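Local coordinates for quinone oxidoreductase (Escherichia coli, PDB 1QOR), which catalyses the NADPH-dependent one-electron reduction of quinones to semiquinones and works as a homodimer of the zinc-containing alcohol dehydrogenase family, at residues N29-N35 with S97-A103; S59-A65 with Q89-Y95; D83-Y87 with I113-A119; S121-L126 with A279-F284. All coordinates share one frame; numbering follows the deposited sequence.

Interactions 1, 2 and 3 build the GroES-like catalytic domain, and interaction 4 ties its continuing helix to the nucleotide-binding part of the chain. Interactions 1 and 2 lie about 10 Å apart between centres and meet where His99 NE2 reaches Ala91 O at 3.0 Å, a probable hydrogen bond. Strand 84-87 joins interactions 2 and 3 through Ala65 O and Tyr87 N, 2.9 Å apart. Helix 115-135 serves both interactions 3 and 4, whose centres are about 11 Å apart, with Val86 packing on Phe122 and Phe284. Interaction 4 comes nearest the cofactor, since Leu123 and Lys124 touch NADPH, and Glu64 of interaction 2 accepts a probable hydrogen bond from Leu123 N.

Interaction 1. Residues N29-N35 with S97-A103; sequences NEIQVEN and SVHNIIA
Asn29 O opens the pairing by accepting a nearly straight hydrogen bond from Ala103 N at 3.0 Å. Glu30 follows in a non-hydrogen-bonded pair with Ile102; its extended chain brings OE2 to 3.5 Å from Ile102 CD1, while OE1 is bonded to Ala27 N. Ile31 exchanges two backbone hydrogen bonds with Ile101, and its CG2, anti to the carbonyl carbon, meets Ala103 CB at 3.8 Å. These residues belong to two antiparallel neighbours in the curled mixed sheet of the GroES-like domain, where strand 30-35 is flanked by strand 98-102 and by strand 65-72. Gln32 swings CG anti to its own N (chi1 169°), which lays the side chain across Val98 with CG 3.5 Å from Val98 CG1. Its amide lies nearly coplanar with that of Asn100, whose ND2 binds Ala24 O. With an alanine in place of Gln32, Val98 CG1 would probably lose its contact with the longer chain, opening a gap there, and the Asn100 amide its flat neighbour. Val33 repeats the paired backbone bonds with His99, Val33 N to His99 O being 2.9 Å, and its CG2 touches Ile101 CD1 at 3.9 Å on the same side of the sheet as Ile31. Glu34 pairs with Val98 without hydrogen bonds. At Asn35 the backbone N donates to Ser97 O at 2.8 Å, and a water donates to both Ser97 O and Asn35 O.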
loop_
_atom_site.group_PDB
_atom_site.type_symbol
_atom_site.label_atom_id
_atom_site.label_comp_id
_atom_site.label_asym_id
_atom_site.label_seq_id
_atom_site.Cartn_x
_atom_site.Cartn_y
_atom_site.Cartn_z
ATOM N N ASN A 29 13.394 -31.655 -15.512
ATOM C CA ASN A 29 12.385 -30.629 -15.789
ATOM C C ASN A 29 12.937 -29.341 -16.457
ATOM O O ASN A 29 12.261 -28.317 -16.498
ATOM C CB ASN A 29 11.641 -30.281 -14.484
ATOM C CG ASN A 29 12.574 -29.696 -13.390
ATOM O OD1 ASN A 29 13.809 -29.798 -13.467
ATOM N ND2 ASN A 29 11.977 -29.084 -12.372
ATOM N N GLU A 30 14.142 -29.418 -17.005
ATOM C CA GLU A 30 14.795 -28.289 -17.643
ATOM C C GLU A 30 15.031 -28.491 -19.142
ATOM O O GLU A 30 14.885 -29.585 -19.669
ATOM C CB GLU A 30 16.169 -28.059 -16.995
ATOM C CG GLU A 30 16.146 -27.816 -15.491
ATOM C CD GLU A 30 17.520 -27.454 -14.910
ATOM O OE1 GLU A 30 18.556 -27.926 -15.428
ATOM O OE2 GLU A 30 17.561 -26.694 -13.917
ATOM N N ILE A 31 15.411 -27.417 -19.822
ATOM C CA ILE A 31 15.753 -27.458 -21.245
ATOM C C ILE A 31 17.080 -26.697 -21.267
ATOM O O ILE A 31 17.377 -25.937 -20.331
ATOM C CB ILE A 31 14.730 -26.693 -22.138
ATOM C CG1 ILE A 31 14.628 -25.210 -21.711
ATOM C CG2 ILE A 31 13.401 -27.401 -22.114
ATOM C CD1 ILE A 31 13.698 -24.318 -22.535
ATOM N N GLN A 32 17.908 -26.955 -22.272
ATOM C CA GLN A 32 19.172 -26.260 -22.410
ATOM C C GLN A 32 19.013 -25.373 -23.628
ATOM O O GLN A 32 18.578 -25.851 -24.688
ATOM C CB GLN A 32 20.276 -27.250 -22.669
ATOM C CG GLN A 32 21.563 -26.599 -23.071
ATOM C CD GLN A 32 22.704 -27.565 -22.915
ATOM O OE1 GLN A 32 23.027 -27.979 -21.785
ATOM N NE2 GLN A 32 23.305 -27.970 -24.039
ATOM N N VAL A 33 19.431 -24.116 -23.517
ATOM C CA VAL A 33 19.267 -23.171 -24.620
ATOM C C VAL A 33 20.553 -22.525 -25.059
ATOM O O VAL A 33 21.372 -22.136 -24.233
ATOM C CB VAL A 33 18.254 -22.053 -24.219
ATOM C CG1 VAL A 33 18.185 -20.945 -25.252
ATOM C CG2 VAL A 33 16.882 -22.664 -23.961
ATOM N N GLU A 34 20.785 -22.509 -26.359
ATOM C CA GLU A 34 21.965 -21.845 -26.871
ATOM C C GLU A 34 21.438 -20.422 -27.067
ATOM O O GLU A 34 20.552 -20.195 -27.928
ATOM C CB GLU A 34 22.365 -22.396 -28.226
ATOM C CG GLU A 34 22.910 -23.800 -28.264
ATOM C CD GLU A 34 23.089 -24.241 -29.715
ATOM O OE1 GLU A 34 23.901 -23.604 -30.453
ATOM O OE2 GLU A 34 22.350 -25.167 -30.141
ATOM N N ASN A 35 21.950 -19.480 -26.277
ATOM C CA ASN A 35 21.487 -18.103 -26.321
ATOM C C ASN A 35 21.962 -17.355 -27.556
ATOM O O ASN A 35 23.118 -17.457 -27.927
ATOM C CB ASN A 35 21.876 -17.377 -25.031
ATOM C CG ASN A 35 21.099 -17.894 -23.787
ATOM O OD1 ASN A 35 21.581 -17.769 -22.662
ATOM N ND2 ASN A 35 19.916 -18.456 -23.989
ATOM N N SER A 97 26.396 -18.136 -23.113
ATOM C CA SER A 97 26.077 -18.634 -24.437
ATOM C C SER A 97 25.179 -19.866 -24.383
ATOM O O SER A 97 24.460 -20.136 -25.328
ATOM C CB SER A 97 27.365 -18.858 -25.246
ATOM O OG SER A 97 28.233 -19.789 -24.626
ATOM N N VAL A 98 25.142 -20.557 -23.250
ATOM C CA VAL A 98 24.301 -21.755 -23.079
ATOM C C VAL A 98 23.822 -21.715 -21.630
ATOM O O VAL A 98 24.640 -21.549 -20.704
ATOM C CB VAL A 98 25.125 -23.089 -23.228
ATOM C CG1 VAL A 98 24.206 -24.310 -23.245
ATOM C CG2 VAL A 98 26.017 -23.038 -24.471
ATOM N N HIS A 99 22.527 -21.911 -21.408
ATOM C CA HIS A 99 21.999 -21.860 -20.056
ATOM C C HIS A 99 20.911 -22.915 -19.887
ATOM O O HIS A 99 20.227 -23.268 -20.847
ATOM C CB HIS A 99 21.466 -20.431 -19.773
ATOM C CG HIS A 99 21.167 -20.153 -18.318
ATOM N ND1 HIS A 99 21.986 -20.570 -17.286
ATOM C CD2 HIS A 99 20.148 -19.474 -17.732
ATOM C CE1 HIS A 99 21.486 -20.158 -16.133
ATOM N NE2 HIS A 99 20.371 -19.490 -16.375
ATOM N N ASN A 100 20.809 -23.511 -18.708
ATOM C CA ASN A 100 19.737 -24.491 -18.502
ATOM C C ASN A 100 18.618 -23.748 -17.768
ATOM O O ASN A 100 18.896 -22.933 -16.897
ATOM C CB ASN A 100 20.217 -25.734 -17.721
ATOM C CG ASN A 100 21.268 -26.523 -18.474
ATOM O OD1 ASN A 100 21.138 -26.784 -19.660
ATOM N ND2 ASN A 100 22.324 -26.893 -17.787
ATOM N N ILE A 101 17.367 -24.016 -18.129
ATOM C CA ILE A 101 16.245 -23.309 -17.550
ATOM C C ILE A 101 15.079 -24.256 -17.280
ATOM O O ILE A 101 14.827 -25.173 -18.064
ATOM C CB ILE A 101 15.708 -22.181 -18.573
ATOM C CG1 ILE A 101 16.802 -21.201 -18.949
ATOM C CG2 ILE A 101 14.520 -21.406 -17.986
ATOM C CD1 ILE A 101 17.428 -21.521 -20.274
ATOM N N ILE A 102 14.361 -24.016 -16.181
ATOM C CA ILE A 102 13.171 -24.801 -15.859
ATOM C C ILE A 102 12.232 -24.501 -17.029
ATOM O O ILE A 102 11.931 -23.343 -17.307
ATOM C CB ILE A 102 12.498 -24.346 -14.516
ATOM C CG1 ILE A 102 13.178 -25.006 -13.313
ATOM C CG2 ILE A 102 11.040 -24.754 -14.467
ATOM C CD1 ILE A 102 14.676 -24.773 -13.234
ATOM N N ALA A 103 11.790 -25.557 -17.698
ATOM C CA ALA A 103 10.929 -25.473 -18.855
ATOM C C ALA A 103 9.589 -24.742 -18.689
ATOM O O ALA A 103 9.016 -24.288 -19.682
ATOM C CB ALA A 103 10.725 -26.861 -19.446
HETATM O O HOH W 1 25.212 -19.323 -28.103
#

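Interaction 2. Residues S59-A65 with Q89-Y95; sequences SGLGTEA and QSALGAY
Ser90 N donates to Thr63 O at an angle of 169°, on a lone pair of that carbonyl, fixing the start of the loop against residues 59-65. Thr63 CG2 in turn lies 3.2 Å from Ser90 O, while Thr63 OG1 is held by Ala88 O. Leu92 splays its methyls, CD1 to Thr63 CG2 and CD2 to Ser59 OG, the latter at 3.8 Å. Next, Gly93 N is shared between two carbonyls, giving a weak bond to Leu61 O and a better one to Gly62 O. Ala94 N also donates to Gly62 O, at 2.8 Å but from above the carbonyl plane, which leaves this one oxygen gripped by two amides. The Ala94 methyl packs against Gly62 and faces Ala65 CB. Tyr95 closes the series with its N bonded to Leu61 O at 2.9 Å. Its ring, set by CG anti to the carbonyl carbon (chi1 -83°), runs alongside Leu61: Leu61 CB sits over one face in a CH-pi contact, and Leu61 CD1 lies 3.7 Å from Tyr95 CE2. Gly62, with positive phi, brings its CA obliquely to the same ring, 3.7 Å from Tyr95 CD1. The ring's hydroxyl bonds to Asp44, an NADP-binding residue; two irregular loops of the GroES-like domain thus meet through backbone bonds beside Asp44, and the contact borders the cofactor site.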
loop_
_atom_site.group_PDB
_atom_site.type_symbol
_atom_site.label_atom_id
_atom_site.label_comp_id
_atom_site.label_asym_id
_atom_site.label_seq_id
_atom_site.Cartn_x
_atom_site.Cartn_y
_atom_site.Cartn_z
ATOM N N SER A 59 29.122 -15.961 -8.765
ATOM C CA SER A 59 27.779 -16.062 -9.309
ATOM C C SER A 59 27.716 -15.588 -10.730
ATOM O O SER A 59 28.555 -14.774 -11.169
ATOM C CB SER A 59 26.825 -15.222 -8.461
ATOM O OG SER A 59 25.498 -15.304 -8.943
ATOM N N GLY A 60 26.779 -16.176 -11.472
ATOM C CA GLY A 60 26.514 -15.735 -12.830
ATOM C C GLY A 60 25.519 -14.557 -12.686
ATOM O O GLY A 60 25.175 -14.152 -11.556
ATOM N N LEU A 61 24.984 -14.067 -13.805
ATOM C CA LEU A 61 24.067 -12.926 -13.804
ATOM C C LEU A 61 22.999 -13.048 -14.909
ATOM O O LEU A 61 23.159 -13.816 -15.861
ATOM C CB LEU A 61 24.880 -11.666 -14.088
ATOM C CG LEU A 61 24.992 -10.508 -13.103
ATOM C CD1 LEU A 61 25.232 -9.223 -13.853
ATOM C CD2 LEU A 61 23.743 -10.412 -12.271
ATOM N N GLY A 62 21.924 -12.265 -14.792
ATOM C CA GLY A 62 20.897 -12.261 -15.817
ATOM C C GLY A 62 19.925 -13.407 -15.758
ATOM O O GLY A 62 20.309 -14.531 -15.423
ATOM N N THR A 63 18.645 -13.113 -15.963
ATOM C CA THR A 63 17.615 -14.135 -15.968
ATOM C C THR A 63 16.811 -14.085 -17.270
ATOM O O THR A 63 15.796 -14.789 -17.368
ATOM C CB THR A 63 16.600 -13.943 -14.838
ATOM O OG1 THR A 63 15.906 -12.700 -15.031
ATOM C CG2 THR A 63 17.295 -13.950 -13.503
ATOM N N GLU A 64 17.257 -13.287 -18.253
ATOM C CA GLU A 64 16.514 -13.136 -19.524
ATOM C C GLU A 64 17.317 -13.405 -20.787
ATOM O O GLU A 64 18.388 -12.844 -20.972
ATOM C CB GLU A 64 15.955 -11.715 -19.647
ATOM C CG GLU A 64 15.016 -11.529 -20.832
ATOM C CD GLU A 64 14.626 -10.060 -21.088
ATOM O OE1 GLU A 64 15.321 -9.123 -20.634
ATOM O OE2 GLU A 64 13.592 -9.839 -21.748
ATOM N N ALA A 65 16.794 -14.234 -21.683
ATOM C CA ALA A 65 17.496 -14.491 -22.911
ATOM C C ALA A 65 16.554 -15.236 -23.828
ATOM O O ALA A 65 15.498 -15.734 -23.390
ATOM C CB ALA A 65 18.770 -15.285 -22.656
ATOM N N GLN A 89 12.687 -15.454 -16.385
ATOM C CA GLN A 89 12.889 -15.859 -14.990
ATOM C C GLN A 89 13.718 -17.123 -14.808
ATOM O O GLN A 89 13.259 -18.060 -14.186
ATOM C CB GLN A 89 11.505 -16.092 -14.355
ATOM C CG GLN A 89 10.578 -14.896 -14.413
ATOM C CD GLN A 89 9.109 -15.300 -14.410
ATOM O OE1 GLN A 89 8.600 -15.923 -15.378
ATOM N NE2 GLN A 89 8.413 -14.969 -13.314
ATOM N N SER A 90 14.912 -17.189 -15.366
ATOM C CA SER A 90 15.682 -18.393 -15.203
ATOM C C SER A 90 16.502 -18.203 -13.939
ATOM O O SER A 90 16.546 -17.106 -13.384
ATOM C CB SER A 90 16.636 -18.538 -16.379
ATOM O OG SER A 90 17.669 -17.563 -16.278
ATOM N N ALA A 91 17.166 -19.265 -13.483
ATOM C CA ALA A 91 18.072 -19.134 -12.365
ATOM C C ALA A 91 19.115 -18.120 -12.877
ATOM O O ALA A 91 19.284 -17.977 -14.080
ATOM C CB ALA A 91 18.751 -20.462 -12.137
ATOM N N LEU A 92 19.833 -17.458 -11.991
ATOM C CA LEU A 92 20.870 -16.517 -12.402
ATOM C C LEU A 92 21.879 -17.174 -13.395
ATOM O O LEU A 92 22.229 -18.350 -13.248
ATOM C CB LEU A 92 21.596 -16.046 -11.140
ATOM C CG LEU A 92 21.626 -14.597 -10.627
ATOM C CD1 LEU A 92 20.399 -13.771 -11.028
ATOM C CD2 LEU A 92 21.784 -14.656 -9.102
ATOM N N GLY A 93 22.347 -16.447 -14.404
ATOM C CA GLY A 93 23.281 -17.027 -15.342
ATOM C C GLY A 93 22.936 -16.850 -16.819
ATOM O O GLY A 93 23.676 -17.343 -17.689
ATOM N N ALA A 94 21.835 -16.155 -17.137
ATOM C CA ALA A 94 21.441 -15.926 -18.540
ATOM C C ALA A 94 22.531 -15.194 -19.338
ATOM O O ALA A 94 22.507 -15.245 -20.581
ATOM C CB ALA A 94 20.121 -15.208 -18.638
ATOM N N TYR A 95 23.453 -14.504 -18.647
ATOM C CA TYR A 95 24.583 -13.836 -19.321
ATOM C C TYR A 95 25.556 -14.981 -19.682
ATOM O O TYR A 95 26.619 -15.156 -19.030
ATOM C CB TYR A 95 25.332 -12.876 -18.388
ATOM C CG TYR A 95 24.773 -11.479 -18.201
ATOM C CD1 TYR A 95 23.405 -11.206 -18.342
ATOM C CD2 TYR A 95 25.607 -10.443 -17.804
ATOM C CE1 TYR A 95 22.898 -9.932 -18.083
ATOM C CE2 TYR A 95 25.111 -9.174 -17.529
ATOM C CZ TYR A 95 23.762 -8.937 -17.671
ATOM O OH TYR A 95 23.266 -7.706 -17.342
HETATM O O HOH W 2 24.978 -18.614 -11.535
HETATM O O HOH W 3 26.300 -15.694 -16.062
#

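Interaction 3. Residues D83-Y87 with I113-A119; sequences DRVVY and ISFEQAA
Val86 CG1 presses on Ala118 CB at 3.4 Å, closer than ordinary van der Waals contact, and this buried methyl pair is the tight part of the interface. The partly exposed side, carried by Arg84 and Phe115, is broader and mixes aliphatic, cation-pi and polar contacts. Arg84 CB, CG and CD lie along the ring, with Arg84 CD 3.5 Å from Phe115 CZ; the bend at chi3 (-49°) then turns the guanidinium back, bringing NH1 over the centre of the ring face. The guanidinium and ring planes stay 43° apart, so this is a cation-pi contact without parallel stacking, with Arg84 CZ 4.8 Å from the centroid of the Phe115 ring. Both terminal nitrogens turn to one carbonyl: Arg84 NH2 donates to Ile113 O at 2.6 Å, with the oxygen near the guanidinium plane, and Arg84 NH1 adds a weak bond. That carbonyl belongs to the residue just before the helix N-cap, where Ser114 and Gln117 form a capping box: Ser114 OG accepts from Gln117 N, and Gln117 OE1 accepts from Ser114 N. A leucine in place of Arg84 would probably leave Ile113 O without these donors and the Phe115 face without its cation. Strand 84-87 lies between strands 65-72 and 106-108, and the start of helix 115-135 runs alongside it, the two short axes 19° apart, with Phe115 also reaching Ile68 of strand 65-72.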
loop_
_atom_site.group_PDB
_atom_site.type_symbol
_atom_site.label_atom_id
_atom_site.label_comp_id
_atom_site.label_asym_id
_atom_site.label_seq_id
_atom_site.Cartn_x
_atom_site.Cartn_y
_atom_site.Cartn_z
ATOM N N ASP A 83 13.220 -25.879 -30.973
ATOM C CA ASP A 83 12.267 -24.782 -30.736
ATOM C C ASP A 83 12.950 -23.473 -30.418
ATOM O O ASP A 83 14.091 -23.475 -29.941
ATOM C CB ASP A 83 11.310 -25.098 -29.609
ATOM C CG ASP A 83 10.280 -26.131 -29.997
ATOM O OD1 ASP A 83 10.170 -26.454 -31.203
ATOM O OD2 ASP A 83 9.565 -26.631 -29.090
ATOM N N ARG A 84 12.293 -22.363 -30.767
ATOM C CA ARG A 84 12.829 -21.018 -30.490
ATOM C C ARG A 84 12.115 -20.558 -29.224
ATOM O O ARG A 84 10.886 -20.576 -29.180
ATOM C CB ARG A 84 12.499 -20.049 -31.620
ATOM C CG ARG A 84 13.049 -20.427 -33.000
ATOM C CD ARG A 84 13.245 -19.183 -33.924
ATOM N NE ARG A 84 12.040 -18.375 -33.895
ATOM C CZ ARG A 84 12.003 -17.053 -33.880
ATOM N NH1 ARG A 84 13.103 -16.302 -33.923
ATOM N NH2 ARG A 84 10.832 -16.497 -33.693
ATOM N N VAL A 85 12.856 -20.179 -28.186
ATOM C CA VAL A 85 12.211 -19.773 -26.928
ATOM C C VAL A 85 12.806 -18.515 -26.309
ATOM O O VAL A 85 13.922 -18.093 -26.669
ATOM C CB VAL A 85 12.327 -20.900 -25.841
ATOM C CG1 VAL A 85 11.734 -22.188 -26.324
ATOM C CG2 VAL A 85 13.776 -21.106 -25.469
ATOM N N VAL A 86 12.038 -17.904 -25.406
ATOM C CA VAL A 86 12.510 -16.757 -24.645
ATOM C C VAL A 86 12.189 -17.088 -23.187
ATOM O O VAL A 86 11.181 -17.748 -22.878
ATOM C CB VAL A 86 11.680 -15.417 -24.786
ATOM C CG1 VAL A 86 12.587 -14.228 -25.036
ATOM C CG2 VAL A 86 10.446 -15.531 -25.629
ATOM N N TYR A 87 12.937 -16.487 -22.286
ATOM C CA TYR A 87 12.650 -16.660 -20.876
ATOM C C TYR A 87 13.083 -15.392 -20.144
ATOM O O TYR A 87 14.020 -14.699 -20.583
ATOM C CB TYR A 87 13.333 -17.910 -20.308
ATOM C CG TYR A 87 14.793 -18.003 -20.592
ATOM C CD1 TYR A 87 15.734 -17.452 -19.728
ATOM C CD2 TYR A 87 15.240 -18.657 -21.742
ATOM C CE1 TYR A 87 17.096 -17.556 -20.011
ATOM C CE2 TYR A 87 16.581 -18.768 -22.032
ATOM C CZ TYR A 87 17.514 -18.221 -21.169
ATOM O OH TYR A 87 18.865 -18.362 -21.509
ATOM N N ILE A 113 8.678 -13.102 -34.399
ATOM C CA ILE A 113 9.449 -12.342 -33.446
ATOM C C ILE A 113 10.871 -12.818 -33.405
ATOM O O ILE A 113 11.114 -14.001 -33.202
ATOM C CB ILE A 113 8.752 -12.367 -32.069
ATOM C CG1 ILE A 113 7.312 -11.805 -32.240
ATOM C CG2 ILE A 113 9.567 -11.523 -31.030
ATOM C CD1 ILE A 113 6.493 -11.806 -31.017
ATOM N N SER A 114 11.801 -11.899 -33.669
ATOM C CA SER A 114 13.211 -12.217 -33.670
ATOM C C SER A 114 13.799 -12.384 -32.254
ATOM O O SER A 114 13.270 -11.838 -31.275
ATOM C CB SER A 114 13.955 -11.125 -34.390
ATOM O OG SER A 114 14.220 -10.059 -33.520
ATOM N N PHE A 115 14.957 -13.034 -32.171
ATOM C CA PHE A 115 15.603 -13.267 -30.879
ATOM C C PHE A 115 15.977 -11.965 -30.236
ATOM O O PHE A 115 15.832 -11.839 -29.025
ATOM C CB PHE A 115 16.841 -14.175 -30.994
ATOM C CG PHE A 115 16.506 -15.593 -31.314
ATOM C CD1 PHE A 115 15.554 -16.264 -30.589
ATOM C CD2 PHE A 115 17.160 -16.260 -32.335
ATOM C CE1 PHE A 115 15.245 -17.603 -30.876
ATOM C CE2 PHE A 115 16.866 -17.583 -32.626
ATOM C CZ PHE A 115 15.908 -18.254 -31.900
ATOM N N GLU A 116 16.427 -10.995 -31.040
ATOM C CA GLU A 116 16.813 -9.685 -30.522
ATOM C C GLU A 116 15.595 -8.899 -30.027
ATOM O O GLU A 116 15.711 -8.103 -29.085
ATOM C CB GLU A 116 17.519 -8.877 -31.597
ATOM C CG GLU A 116 18.812 -9.496 -32.099
ATOM C CD GLU A 116 19.752 -8.473 -32.752
ATOM O OE1 GLU A 116 19.297 -7.356 -33.101
ATOM O OE2 GLU A 116 20.960 -8.786 -32.899
ATOM N N GLN A 117 14.435 -9.109 -30.663
ATOM C CA GLN A 117 13.213 -8.412 -30.260
ATOM C C GLN A 117 12.700 -8.998 -28.976
ATOM O O GLN A 117 12.174 -8.280 -28.122
ATOM C CB GLN A 117 12.096 -8.558 -31.288
ATOM C CG GLN A 117 12.268 -7.731 -32.522
ATOM C CD GLN A 117 11.176 -8.033 -33.536
ATOM O OE1 GLN A 117 10.912 -9.201 -33.870
ATOM N NE2 GLN A 117 10.494 -6.988 -33.990
ATOM N N ALA A 118 12.817 -10.316 -28.877
ATOM C CA ALA A 118 12.359 -11.056 -27.717
ATOM C C ALA A 118 13.175 -10.708 -26.463
ATOM O O ALA A 118 12.599 -10.368 -25.425
ATOM C CB ALA A 118 12.402 -12.541 -28.014
ATOM N N ALA A 119 14.499 -10.708 -26.576
ATOM C CA ALA A 119 15.366 -10.389 -25.444
ATOM C C ALA A 119 15.340 -8.889 -25.094
ATOM O O ALA A 119 15.877 -8.463 -24.044
ATOM C CB ALA A 119 16.813 -10.835 -25.738
#

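Interaction 4. Residues S121-L126 with A279-F284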
loop_
_atom_site.group_PDB
_atom_site.type_symbol
_atom_site.label_atom_id
_atom_site.label_comp_id
_atom_site.label_asym_id
_atom_site.label_seq_id
_atom_site.Cartn_x
_atom_site.Cartn_y
_atom_site.Cartn_z
ATOM N N SER A 121 12.494 -7.241 -24.935
ATOM C CA SER A 121 11.205 -6.905 -24.389
ATOM C C SER A 121 10.458 -7.912 -23.569
ATOM O O SER A 121 9.347 -7.598 -23.118
ATOM C CB SER A 121 10.314 -6.608 -25.594
ATOM O OG SER A 121 10.177 -7.816 -26.353
ATOM N N PHE A 122 10.983 -9.121 -23.409
ATOM C CA PHE A 122 10.223 -10.126 -22.654
ATOM C C PHE A 122 10.029 -9.815 -21.140
ATOM O O PHE A 122 8.903 -9.696 -20.661
ATOM C CB PHE A 122 10.784 -11.538 -22.895
ATOM C CG PHE A 122 9.805 -12.643 -22.552
ATOM C CD1 PHE A 122 8.558 -12.708 -23.179
ATOM C CD2 PHE A 122 10.119 -13.595 -21.580
ATOM C CE1 PHE A 122 7.635 -13.707 -22.840
ATOM C CE2 PHE A 122 9.202 -14.597 -21.237
ATOM C CZ PHE A 122 7.964 -14.653 -21.868
ATOM N N LEU A 123 11.121 -9.661 -20.398
ATOM C CA LEU A 123 11.024 -9.339 -18.974
ATOM C C LEU A 123 10.334 -7.976 -18.789
ATOM O O LEU A 123 9.413 -7.845 -18.011
ATOM C CB LEU A 123 12.429 -9.294 -18.334
ATOM C CG LEU A 123 12.480 -9.289 -16.793
ATOM C CD1 LEU A 123 13.794 -9.919 -16.261
ATOM C CD2 LEU A 123 12.345 -7.869 -16.295
ATOM N N LYS A 124 10.785 -6.959 -19.522
ATOM C CA LYS A 124 10.204 -5.634 -19.399
ATOM C C LYS A 124 8.721 -5.578 -19.865
ATOM O O LYS A 124 7.889 -4.871 -19.250
ATOM C CB LYS A 124 11.064 -4.645 -20.177
ATOM C CG LYS A 124 12.487 -4.476 -19.645
ATOM C CD LYS A 124 13.387 -3.787 -20.712
ATOM C CE LYS A 124 14.904 -3.997 -20.474
ATOM N NZ LYS A 124 15.438 -5.431 -20.642
ATOM N N GLY A 125 8.359 -6.352 -20.890
ATOM C CA GLY A 125 6.980 -6.324 -21.377
ATOM C C GLY A 125 6.030 -7.016 -20.415
ATOM O O GLY A 125 4.861 -6.607 -20.243
ATOM N N LEU A 126 6.495 -8.114 -19.815
ATOM C CA LEU A 126 5.677 -8.836 -18.820
ATOM C C LEU A 126 5.463 -7.887 -17.624
ATOM O O LEU A 126 4.387 -7.883 -16.975
ATOM C CB LEU A 126 6.410 -10.105 -18.379
ATOM C CG LEU A 126 6.566 -11.214 -19.443
ATOM C CD1 LEU A 126 7.310 -12.350 -18.810
ATOM C CD2 LEU A 126 5.225 -11.756 -19.914
ATOM N N ALA A 279 -0.038 -13.827 -20.357
ATOM C CA ALA A 279 0.699 -12.586 -20.523
ATOM C C ALA A 279 1.534 -12.547 -21.810
ATOM O O ALA A 279 1.613 -11.493 -22.439
ATOM C CB ALA A 279 1.572 -12.323 -19.311
ATOM N N SER A 280 2.170 -13.666 -22.178
ATOM C CA SER A 280 3.004 -13.750 -23.392
ATOM C C SER A 280 2.134 -13.588 -24.625
ATOM O O SER A 280 2.553 -12.998 -25.625
ATOM C CB SER A 280 3.679 -15.128 -23.530
ATOM O OG SER A 280 4.662 -15.340 -22.552
ATOM N N ASN A 281 0.957 -14.198 -24.573
ATOM C CA ASN A 281 0.044 -14.125 -25.697
ATOM C C ASN A 281 -0.310 -12.676 -25.975
ATOM O O ASN A 281 -0.281 -12.231 -27.127
ATOM C CB ASN A 281 -1.184 -15.007 -25.459
ATOM C CG ASN A 281 -0.849 -16.474 -25.584
ATOM O OD1 ASN A 281 0.167 -16.841 -26.177
ATOM N ND2 ASN A 281 -1.662 -17.315 -25.005
ATOM N N GLU A 282 -0.597 -11.927 -24.925
ATOM C CA GLU A 282 -0.900 -10.515 -25.089
ATOM C C GLU A 282 0.315 -9.776 -25.687
ATOM O O GLU A 282 0.226 -9.164 -26.759
ATOM C CB GLU A 282 -1.239 -9.895 -23.732
ATOM C CG GLU A 282 -2.434 -10.523 -23.124
ATOM C CD GLU A 282 -3.654 -10.286 -23.963
ATOM O OE1 GLU A 282 -3.683 -9.237 -24.653
ATOM O OE2 GLU A 282 -4.586 -11.126 -23.908
ATOM N N LEU A 283 1.428 -9.822 -24.965
ATOM C CA LEU A 283 2.654 -9.174 -25.373
ATOM C C LEU A 283 3.059 -9.485 -26.819
ATOM O O LEU A 283 3.382 -8.595 -27.604
ATOM C CB LEU A 283 3.792 -9.586 -24.405
ATOM C CG LEU A 283 5.172 -9.045 -24.730
ATOM C CD1 LEU A 283 5.183 -7.507 -24.723
ATOM C CD2 LEU A 283 6.206 -9.607 -23.772
ATOM N N PHE A 284 3.112 -10.764 -27.141
ATOM C CA PHE A 284 3.539 -11.200 -28.460
ATOM C C PHE A 284 2.618 -10.687 -29.549
ATOM O O PHE A 284 3.074 -10.379 -30.648
ATOM C CB PHE A 284 3.574 -12.738 -28.548
ATOM C CG PHE A 284 4.690 -13.377 -27.764
ATOM C CD1 PHE A 284 5.801 -12.633 -27.363
ATOM C CD2 PHE A 284 4.648 -14.750 -27.474
ATOM C CE1 PHE A 284 6.843 -13.234 -26.702
ATOM C CE2 PHE A 284 5.706 -15.364 -26.800
ATOM C CZ PHE A 284 6.804 -14.596 -26.421
#
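The Phe122 ring meets Ser280 OG at its edge, with that oxygen 3.4 Å from both CE1 and CZ of Phe122; within its own helix, Leu126 CD1 lies over one face of the ring, offset toward the rim. Ser280 OG has its hydrogen-bonding partner in Leu276 O. The Phe284 ring is turned only 25° from the Phe122 ring but slid aside, so that the two barely overlap with centroids 5.8 Å apart; the nearest carbons, Phe122 CE1 and Phe284 CZ, are 3.8 Å apart. Phe122 reaches this spot because its CG stands anti to the backbone N (chi1 -160°). Beside the rings, Leu283 is a knob in the hole formed by Ser121, Phe122, Gly125 and Leu126. The bare Gly125 CA lets Leu283 CD1 come in to 4.0 Å, and Leu283 CD2 lies 3.9 Å from Phe122 CD1. Leu126 CD2 meets Ala279 CB at 3.7 Å to complete an apolar contact without cross-segment hydrogen bonds. The helix segments cross at 107°, with axes 10.2 Å apart. Helix 152-164 packs beside both, touching Ser121 through Ile156 and Leu283 through Trp160, while Leu123 and Lys124 touch NADPH.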